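Local coordinates for PilY2 protein (Pseudomonas aeruginosa, PDB 3TDQ) that is of unknown molecular function but probably takes part in type 4 fimbrial (pilus) biogenesis, at residues Q5-A10 and S64-I69; N21-D26 and Y30-S35; F45-G50 and I69-Q74. All coordinates share one frame; numbering follows the deposited sequence. Where two conformers were deposited one is given.

Contact 1. Residues Q5-A10 and S64-I69. With NA (sodium ion), chain D.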
loop_
_atom_site.group_PDB
_atom_site.type_symbol
_atom_site.label_atom_id
_atom_site.label_comp_id
_atom_site.label_asym_id
_atom_site.label_seq_id
_atom_site.Cartn_x
_atom_site.Cartn_y
_atom_site.Cartn_z
ATOM N N GLN A 5 -12.703 8.762 13.571
ATOM C CA GLN A 5 -11.418 8.624 14.263
ATOM C C GLN A 5 -10.323 8.103 13.348
ATOM O O GLN A 5 -9.163 8.066 13.737
ATOM C CB GLN A 5 -11.573 7.727 15.510
ATOM C CG GLN A 5 -12.560 8.335 16.516
ATOM C CD GLN A 5 -12.182 9.749 16.972
ATOM O OE1 GLN A 5 -10.998 10.132 17.038
ATOM N NE2 GLN A 5 -13.184 10.566 17.277
ATOM N N THR A 6 -10.680 7.676 12.144
ATOM C CA THR A 6 -9.675 7.220 11.180
ATOM C C THR A 6 -9.735 8.138 9.968
ATOM O O THR A 6 -10.730 8.837 9.721
ATOM C CB THR A 6 -9.854 5.742 10.776
ATOM O OG1 THR A 6 -11.108 5.619 10.111
ATOM C CG2 THR A 6 -9.773 4.775 11.970
ATOM N N PHE A 7 -8.664 8.149 9.206
ATOM C CA PHE A 7 -8.628 8.954 7.984
ATOM C C PHE A 7 -7.821 8.222 6.912
ATOM O O PHE A 7 -7.001 7.358 7.227
ATOM C CB PHE A 7 -8.043 10.361 8.265
ATOM C CG PHE A 7 -6.560 10.329 8.514
ATOM C CD1 PHE A 7 -6.054 10.049 9.788
ATOM C CD2 PHE A 7 -5.667 10.544 7.466
ATOM C CE1 PHE A 7 -4.681 9.998 10.006
ATOM C CE2 PHE A 7 -4.303 10.480 7.674
ATOM C CZ PHE A 7 -3.813 10.222 8.948
ATOM N N GLU A 8 -8.013 8.617 5.657
ATOM C CA GLU A 8 -7.268 8.097 4.532
ATOM C C GLU A 8 -7.119 9.203 3.500
ATOM O O GLU A 8 -8.037 9.996 3.299
ATOM C CB GLU A 8 -7.957 6.863 3.920
ATOM C CG GLU A 8 -7.228 6.307 2.705
ATOM C CD GLU A 8 -7.744 4.973 2.210
ATOM O OE1 GLU A 8 -8.975 4.815 2.050
ATOM O OE2 GLU A 8 -6.906 4.066 2.012
ATOM N N GLY A 9 -5.978 9.234 2.839
ATOM C CA GLY A 9 -5.734 10.199 1.775
ATOM C C GLY A 9 -4.669 9.741 0.809
ATOM O O GLY A 9 -4.169 8.616 0.903
ATOM N N ALA A 10 -4.321 10.624 -0.130
ATOM C CA ALA A 10 -3.269 10.403 -1.117
ATOM C C ALA A 10 -2.676 11.733 -1.523
ATOM O O ALA A 10 -3.371 12.740 -1.515
ATOM C CB ALA A 10 -3.803 9.658 -2.333
ATOM N N SER A 64 -2.287 14.265 13.157
ATOM C CA SER A 64 -2.877 12.930 12.976
ATOM C C SER A 64 -1.781 11.950 12.591
ATOM O O SER A 64 -0.766 12.352 12.011
ATOM C CB SER A 64 -4.010 12.956 11.965
ATOM O OG SER A 64 -5.133 13.534 12.625
ATOM N N THR A 65 -1.937 10.686 13.012
ATOM C CA THR A 65 -0.905 9.667 12.909
ATOM C C THR A 65 -1.125 8.728 11.737
ATOM O O THR A 65 -2.153 8.060 11.673
ATOM C CB THR A 65 -0.854 8.881 14.240
ATOM O OG1 THR A 65 -0.620 9.803 15.294
ATOM C CG2 THR A 65 0.254 7.828 14.273
ATOM N N ILE A 66 -0.130 8.648 10.842
ATOM C CA ILE A 66 -0.169 7.723 9.710
ATOM C C ILE A 66 0.308 6.365 10.229
ATOM O O ILE A 66 1.440 6.254 10.724
ATOM C CB ILE A 66 0.657 8.241 8.492
ATOM C CG1 ILE A 66 -0.037 9.463 7.833
ATOM C CG2 ILE A 66 0.871 7.096 7.469
ATOM C CD1 ILE A 66 0.798 10.194 6.750
ATOM N N THR A 67 -0.561 5.344 10.129
ATOM C CA THR A 67 -0.228 3.991 10.595
ATOM C C THR A 67 0.019 3.054 9.412
ATOM O O THR A 67 0.459 1.925 9.614
ATOM C CB THR A 67 -1.334 3.434 11.523
ATOM O OG1 THR A 67 -2.555 3.407 10.790
ATOM C CG2 THR A 67 -1.500 4.262 12.795
ATOM N N ASP A 68 -0.233 3.531 8.181
ATOM C CA ASP A 68 -0.064 2.732 6.954
ATOM C C ASP A 68 0.221 3.658 5.784
ATOM O O ASP A 68 -0.565 4.577 5.531
ATOM C CB ASP A 68 -1.347 1.889 6.679
ATOM C CG ASP A 68 -1.205 0.789 5.624
ATOM O OD1 ASP A 68 -0.088 0.596 5.109
ATOM O OD2 ASP A 68 -2.212 0.108 5.335
ATOM N N ILE A 69 1.355 3.470 5.098
ATOM C CA ILE A 69 1.663 4.348 3.958
ATOM C C ILE A 69 2.325 3.534 2.837
ATOM O O ILE A 69 3.219 2.729 3.092
ATOM C CB ILE A 69 2.487 5.601 4.382
ATOM C CG1 ILE A 69 2.676 6.606 3.209
ATOM C CG2 ILE A 69 3.803 5.229 5.096
ATOM C CD1 ILE A 69 3.052 8.092 3.670
HETATM NA NA NA D . -12.500 7.618 8.721
HETATM O O HOH W 1 -13.753 5.473 7.896
HETATM O O HOH W 2 -13.839 9.440 8.034
HETATM O O HOH W 3 -11.007 6.542 6.681
#

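Contact 2. Residues N21-D26 and Y30-S35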
loop_
_atom_site.group_PDB
_atom_site.type_symbol
_atom_site.label_atom_id
_atom_site.label_comp_id
_atom_site.label_asym_id
_atom_site.label_seq_id
_atom_site.Cartn_x
_atom_site.Cartn_y
_atom_site.Cartn_z
ATOM N N ASN A 21 9.587 12.940 13.695
ATOM C CA ASN A 21 8.600 11.958 13.224
ATOM C C ASN A 21 7.478 12.674 12.458
ATOM O O ASN A 21 6.303 12.422 12.685
ATOM C CB ASN A 21 8.029 11.114 14.400
ATOM C CG ASN A 21 8.997 10.078 14.865
ATOM O OD1 ASN A 21 9.762 10.314 15.785
ATOM N ND2 ASN A 21 9.057 8.944 14.161
ATOM N N LEU A 22 7.843 13.587 11.570
ATOM C CA LEU A 22 6.849 14.333 10.804
ATOM C C LEU A 22 7.064 14.168 9.320
ATOM O O LEU A 22 8.202 14.126 8.844
ATOM C CB LEU A 22 6.867 15.852 11.146
ATOM C CG LEU A 22 6.386 16.309 12.515
ATOM C CD1 LEU A 22 6.719 17.775 12.725
ATOM C CD2 LEU A 22 4.877 16.065 12.721
ATOM N N VAL A 23 5.959 14.127 8.597
ATOM C CA VAL A 23 5.951 14.049 7.156
ATOM C C VAL A 23 4.991 15.142 6.642
ATOM O O VAL A 23 3.901 15.362 7.187
ATOM C CB VAL A 23 5.650 12.628 6.609
ATOM C CG1 VAL A 23 4.197 12.211 6.844
ATOM C CG2 VAL A 23 5.995 12.526 5.123
ATOM N N ASP A 24 5.456 15.855 5.637
ATOM C CA ASP A 24 4.705 16.916 4.977
ATOM C C ASP A 24 4.209 16.358 3.636
ATOM O O ASP A 24 5.010 16.041 2.746
ATOM C CB ASP A 24 5.618 18.148 4.822
ATOM C CG ASP A 24 5.207 19.255 3.880
ATOM O OD1 ASP A 24 4.167 19.106 3.189
ATOM O OD2 ASP A 24 5.949 20.248 3.795
ATOM N N ILE A 25 2.888 16.235 3.513
ATOM C CA ILE A 25 2.194 15.741 2.317
ATOM C C ILE A 25 1.244 16.841 1.854
ATOM O O ILE A 25 0.334 17.212 2.607
ATOM C CB ILE A 25 1.440 14.391 2.590
ATOM C CG1 ILE A 25 2.417 13.291 3.084
ATOM C CG2 ILE A 25 0.671 13.916 1.334
ATOM C CD1 ILE A 25 1.719 12.073 3.692
ATOM N N ASP A 26 1.469 17.382 0.629
ATOM C CA ASP A 26 0.638 18.464 0.049
ATOM C C ASP A 26 0.495 19.650 1.039
ATOM O O ASP A 26 -0.576 20.253 1.133
ATOM C CB ASP A 26 -0.760 17.953 -0.381
ATOM C CG ASP A 26 -0.786 16.842 -1.443
ATOM O OD1 ASP A 26 0.229 16.668 -2.150
ATOM O OD2 ASP A 26 -1.838 16.174 -1.577
ATOM N N TYR A 30 1.694 15.417 9.209
ATOM C CA TYR A 30 1.245 14.215 9.854
ATOM C C TYR A 30 2.344 13.639 10.693
ATOM O O TYR A 30 3.518 13.777 10.335
ATOM C CB TYR A 30 0.864 13.144 8.789
ATOM C CG TYR A 30 -0.228 13.577 7.843
ATOM C CD1 TYR A 30 0.073 14.294 6.683
ATOM C CD2 TYR A 30 -1.569 13.307 8.124
ATOM C CE1 TYR A 30 -0.930 14.739 5.826
ATOM C CE2 TYR A 30 -2.582 13.735 7.260
ATOM C CZ TYR A 30 -2.253 14.446 6.108
ATOM O OH TYR A 30 -3.212 14.897 5.239
ATOM N N ARG A 31 1.972 12.942 11.769
ATOM C CA ARG A 31 2.944 12.229 12.581
ATOM C C ARG A 31 3.210 10.909 11.880
ATOM O O ARG A 31 2.261 10.237 11.474
ATOM C CB ARG A 31 2.427 12.004 14.021
ATOM C CG ARG A 31 3.430 11.303 14.957
ATOM C CD ARG A 31 4.502 12.252 15.496
ATOM N NE ARG A 31 3.908 13.386 16.202
ATOM C CZ ARG A 31 4.527 14.532 16.443
ATOM N NH1 ARG A 31 5.785 14.709 16.060
ATOM N NH2 ARG A 31 3.895 15.512 17.073
ATOM N N LEU A 32 4.481 10.555 11.695
ATOM C CA LEU A 32 4.850 9.289 11.077
ATOM C C LEU A 32 5.793 8.590 12.083
ATOM O O LEU A 32 6.998 8.817 12.068
ATOM C CB LEU A 32 5.458 9.489 9.683
ATOM C CG LEU A 32 5.847 8.240 8.879
ATOM C CD1 LEU A 32 4.725 7.200 8.833
ATOM C CD2 LEU A 32 6.200 8.633 7.463
ATOM N N PRO A 33 5.221 7.842 13.050
ATOM C CA PRO A 33 6.050 7.241 14.112
ATOM C C PRO A 33 6.886 6.093 13.590
ATOM O O PRO A 33 6.584 5.545 12.532
ATOM C CB PRO A 33 5.014 6.769 15.162
ATOM C CG PRO A 33 3.783 6.539 14.404
ATOM C CD PRO A 33 3.798 7.494 13.217
ATOM N N ASN A 34 7.940 5.729 14.335
ATOM C CA ASN A 34 8.833 4.607 13.963
ATOM C C ASN A 34 8.078 3.271 13.912
ATOM O O ASN A 34 8.522 2.362 13.242
ATOM C CB ASN A 34 9.990 4.501 14.987
ATOM C CG ASN A 34 10.932 5.694 15.027
ATOM O OD1 ASN A 34 10.921 6.583 14.137
ATOM N ND2 ASN A 34 11.734 5.758 16.097
ATOM N N SER A 35 6.925 3.170 14.619
ATOM C CA SER A 35 6.085 1.969 14.669
ATOM C C SER A 35 5.331 1.729 13.340
ATOM O O SER A 35 4.823 0.633 13.158
ATOM C CB SER A 35 5.115 2.047 15.852
ATOM O OG SER A 35 4.272 3.184 15.749
HETATM O O HOH W 4 -2.705 16.034 2.643
#

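Contact 3. Residues F45-G50 and I69-Q74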
loop_
_atom_site.group_PDB
_atom_site.type_symbol
_atom_site.label_atom_id
_atom_site.label_comp_id
_atom_site.label_asym_id
_atom_site.label_seq_id
_atom_site.Cartn_x
_atom_site.Cartn_y
_atom_site.Cartn_z
ATOM N N PHE A 45 11.766 6.459 7.009
ATOM C CA PHE A 45 13.049 6.501 6.318
ATOM C C PHE A 45 12.952 6.056 4.863
ATOM O O PHE A 45 13.943 6.145 4.147
ATOM C CB PHE A 45 14.094 5.663 7.078
ATOM C CG PHE A 45 14.391 6.267 8.432
ATOM C CD1 PHE A 45 15.315 7.303 8.565
ATOM C CD2 PHE A 45 13.737 5.810 9.575
ATOM C CE1 PHE A 45 15.574 7.877 9.820
ATOM C CE2 PHE A 45 13.982 6.394 10.825
ATOM C CZ PHE A 45 14.913 7.411 10.944
ATOM N N GLN A 46 11.755 5.653 4.401
ATOM C CA GLN A 46 11.514 5.233 3.017
ATOM C C GLN A 46 10.923 6.365 2.180
ATOM O O GLN A 46 11.288 6.505 1.007
ATOM C CB GLN A 46 10.575 4.013 2.975
ATOM C CG GLN A 46 11.172 2.770 3.629
ATOM C CD GLN A 46 12.510 2.363 3.057
ATOM O OE1 GLN A 46 12.617 1.901 1.911
ATOM N NE2 GLN A 46 13.545 2.441 3.870
ATOM N N VAL A 47 9.993 7.156 2.760
ATOM C CA VAL A 47 9.399 8.288 2.046
ATOM C C VAL A 47 10.456 9.381 1.860
ATOM O O VAL A 47 11.354 9.529 2.684
ATOM C CB VAL A 47 8.094 8.843 2.682
ATOM C CG1 VAL A 47 6.982 7.799 2.627
ATOM C CG2 VAL A 47 8.310 9.356 4.109
ATOM N N LYS A 48 10.388 10.084 0.730
ATOM C CA LYS A 48 11.327 11.157 0.393
ATOM C C LYS A 48 10.560 12.301 -0.244
ATOM O O LYS A 48 9.495 12.038 -0.796
ATOM C CB LYS A 48 12.398 10.632 -0.634
ATOM C CG LYS A 48 13.244 9.427 -0.221
ATOM C CD LYS A 48 14.273 9.765 0.848
ATOM C CE LYS A 48 14.952 8.534 1.389
ATOM N NZ LYS A 48 15.752 8.853 2.601
ATOM N N PRO A 49 11.117 13.533 -0.325
ATOM C CA PRO A 49 10.453 14.578 -1.139
ATOM C C PRO A 49 10.263 14.064 -2.571
ATOM O O PRO A 49 11.188 13.481 -3.133
ATOM C CB PRO A 49 11.451 15.744 -1.092
ATOM C CG PRO A 49 12.251 15.508 0.171
ATOM C CD PRO A 49 12.390 14.021 0.254
ATOM N N GLY A 50 9.055 14.183 -3.096
ATOM C CA GLY A 50 8.721 13.677 -4.421
ATOM C C GLY A 50 8.000 12.340 -4.400
ATOM O O GLY A 50 7.456 11.941 -5.432
ATOM N N ILE A 69 1.355 3.470 5.098
ATOM C CA ILE A 69 1.663 4.348 3.958
ATOM C C ILE A 69 2.325 3.534 2.837
ATOM O O ILE A 69 3.219 2.729 3.092
ATOM C CB ILE A 69 2.487 5.601 4.382
ATOM C CG1 ILE A 69 2.676 6.606 3.209
ATOM C CG2 ILE A 69 3.803 5.229 5.096
ATOM C CD1 ILE A 69 3.052 8.092 3.670
ATOM N N TYR A 70 1.877 3.777 1.592
ATOM C CA TYR A 70 2.353 3.078 0.412
ATOM C C TYR A 70 2.929 4.072 -0.597
ATOM O O TYR A 70 2.284 5.061 -0.925
ATOM C CB TYR A 70 1.198 2.266 -0.210
ATOM C CG TYR A 70 1.521 1.606 -1.537
ATOM C CD1 TYR A 70 2.072 0.324 -1.587
ATOM C CD2 TYR A 70 1.197 2.224 -2.745
ATOM C CE1 TYR A 70 2.340 -0.303 -2.810
ATOM C CE2 TYR A 70 1.454 1.605 -3.969
ATOM C CZ TYR A 70 2.031 0.344 -3.998
ATOM O OH TYR A 70 2.312 -0.240 -5.217
ATOM N N ILE A 71 4.131 3.784 -1.105
ATOM C CA ILE A 71 4.773 4.628 -2.119
ATOM C C ILE A 71 4.411 4.070 -3.490
ATOM O O ILE A 71 4.673 2.902 -3.766
ATOM C CB ILE A 71 6.309 4.716 -1.892
ATOM C CG1 ILE A 71 6.646 5.327 -0.486
ATOM C CG2 ILE A 71 6.990 5.512 -3.030
ATOM C CD1 ILE A 71 8.088 4.965 0.069
ATOM N N HIS A 72 3.787 4.899 -4.331
ATOM C CA HIS A 72 3.429 4.556 -5.707
ATOM C C HIS A 72 4.697 4.501 -6.546
ATOM O O HIS A 72 5.507 5.439 -6.514
ATOM C CB HIS A 72 2.425 5.567 -6.269
ATOM C CG HIS A 72 1.093 5.477 -5.604
ATOM N ND1 HIS A 72 0.090 4.675 -6.111
ATOM C CD2 HIS A 72 0.680 5.999 -4.430
ATOM C CE1 HIS A 72 -0.922 4.777 -5.256
ATOM N NE2 HIS A 72 -0.617 5.578 -4.240
ATOM N N LYS A 73 4.869 3.400 -7.295
ATOM C CA LYS A 73 6.062 3.202 -8.125
ATOM C C LYS A 73 5.797 3.646 -9.552
ATOM O O LYS A 73 5.650 2.820 -10.449
ATOM C CB LYS A 73 6.538 1.736 -8.075
ATOM C CG LYS A 73 7.324 1.454 -6.803
ATOM C CD LYS A 73 6.447 0.743 -5.879
ATOM C CE LYS A 73 6.848 0.723 -4.435
ATOM N NZ LYS A 73 5.635 0.275 -3.657
ATOM N N GLN A 74 5.702 4.952 -9.739
ATOM C CA GLN A 74 5.392 5.599 -11.029
ATOM C C GLN A 74 6.442 5.308 -12.105
ATOM O O GLN A 74 6.105 5.317 -13.288
ATOM C CB GLN A 74 5.242 7.115 -10.856
ATOM C CG GLN A 74 3.963 7.504 -10.089
ATOM C CD GLN A 74 3.743 8.984 -10.077
ATOM O OE1 GLN A 74 4.673 9.783 -10.278
ATOM N NE2 GLN A 74 2.507 9.383 -9.831
#

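Contact 1. Residues Q5-A10 and S64-I69
Next to Phe7, which makes the contact with Ser64, Thr65 and Ile66, Thr6 O binds a sodium ion at 2.4 Å. The hydroxyl of the same residue joins in, with Thr6 OG1 2.8 Å from the metal, so that one threonine chelates the ion through backbone and side chain together. A chi1 of 64°, which sets OG1 between its own backbone N and carbonyl carbon, makes this double grip possible. Three waters and the carbonyl of Asp3 complete a shell of six oxygens.

Contact between the two segments rests on Phe7, without hydrogen bonds; a chi1 of 72° directs its ring at segment 64-69. The far corner of the ring does the touching: Phe7 CE1 lies 3.6 Å from Ser64 CB and equally 3.6 Å from the carbonyl oxygen Thr65 O, both approaching obliquely. At the ring edge, Phe7 CZ meets Ile66 CG1 at 4.0 Å, the two side chains crossing at roughly a right angle.

Further along, the acidic groups turn to other partners. Glu8 receives hydrogen bonds from Tyr70, Lys73 and Gln74 of the second subunit, and Asp68, at a classic beta bulge facing Ser56, forms salt bridges with Arg38 of its own chain and with Lys73 of the second subunit.

Strand 52-58 lies between strands 6-17 and 65-71 in the sheet and hydrogen-bonds to both, so Phe7 reaches past it, touching Tyr55 on the way, to join its two flanking strands.

Contact 2. Residues N21-D26 and Y30-S35
A beta hairpin formed by strands 22-25 and 28-31 brings Asn21, Leu22 and Val23 opposite Leu32, Arg31 and Tyr30. Val23 and Tyr30 are its antiparallel hydrogen-bonded pair, with Val23 N to Tyr30 O and Tyr30 N to Val23 O both 3.0 Å. Leu22 and Arg31 form the adjoining non-hydrogen-bonded pair, in which Leu22 CD2 lies over one face of the Arg31 guanidinium, offset toward its rim and 3.7 Å from Arg31 NH1.

Beyond the regular strands, Asn21 takes over the pairing. Its carbonyl accepts a bond from Leu32, the distance Leu32 N to Asn21 O being 2.8 Å, while its amide spends both N-H groups on the same partner segment. Asn21 ND2 donates to Leu32 O at 2.9 Å and to Asn34 OD1 at 3.0 Å. Both acceptors lie close to the amide plane of Asn21, which should fix the rotation of that group. Seen from Asn34 the fit is less regular: the donor stands 56° out of its carbonyl plane.

The other end is held by Tyr30. With CG anti to the carbonyl carbon (chi1 -59°), its ring runs back to Ile25, the two side chains crossing at about a right angle, and Tyr30 CE1 comes within 4.0 Å of Ile25 CB. A water at the ring edge links the Tyr30 hydroxyl to Ile25 O. Leu32 CD2 packs against Val23 CB at 4.1 Å, and Ile66 of strand 65-71 adds to this apolar layer.

Asn21 and Leu22 both face Gln17, a G1 beta bulge leading from strand 6-17 into the second and third strands of a barrel consistent with the OB fold.

Contact 3. Residues F45-G50 and I69-Q74
Ile71 and Val47 make the close half of this contact, a small apolar cluster between strand 65-71 and the irregular segment 45-50. The Ile71 side chain, its CG1 beside the backbone N (chi1 -60°), stretches across the loop backbone, where Ile71 CD1 rests 3.7 Å from Gln46 O and also touches the Gln46 CB methylene. Val47 presents a single methyl to the strand: Val47 CG1 lies 4.0 Å from Ile71 CD1 and 4.1 Å from Ile69 CD1, touching both isoleucines, which lie on the same side of their strand. Val16 and Leu32 extend this layer around the valine.

Outward from there the packing loosens. Of its side chain, Gln46 brings only CB to the strand, for its bent chain carries the amide away, and the end of the exposed Lys48 side chain likewise leads off. Toward the second subunit the polar neighbour is Lys73, which hydrogen-bonds Ser56 of that subunit.

In an OB-fold barrel the connection between the third and fourth strands commonly carries a helix that caps one end; here the corresponding connection includes this non-helical segment, packed by Val47 onto strand 65-71, the fifth strand of the barrel sheet.

Overall arrangement
The three contacts together illustrate how a small barrel is closed. Contact 2 is built mainly on backbone hydrogen bonds between neighbouring strands, whereas contacts 1 and 3 rely on side-chain packing between elements that do not pair. Strand 65-71 serves both of these, whose segments overlap at Ile69, a residue that touches its partner in contact 3. It also meets contact 2, since the backbone of Arg31 hydrogen-bonds to that of Ser64 and Ile66, bringing the sheet's outermost strands together as in an OB barrel. Ile66, Val23, Ile25, Leu32, Val47 and Ile69 form a continuous interior. All three contacts are partly buried; the sodium ion marks the outer side of contact 1, and contacts 1 and 3 both border the second subunit.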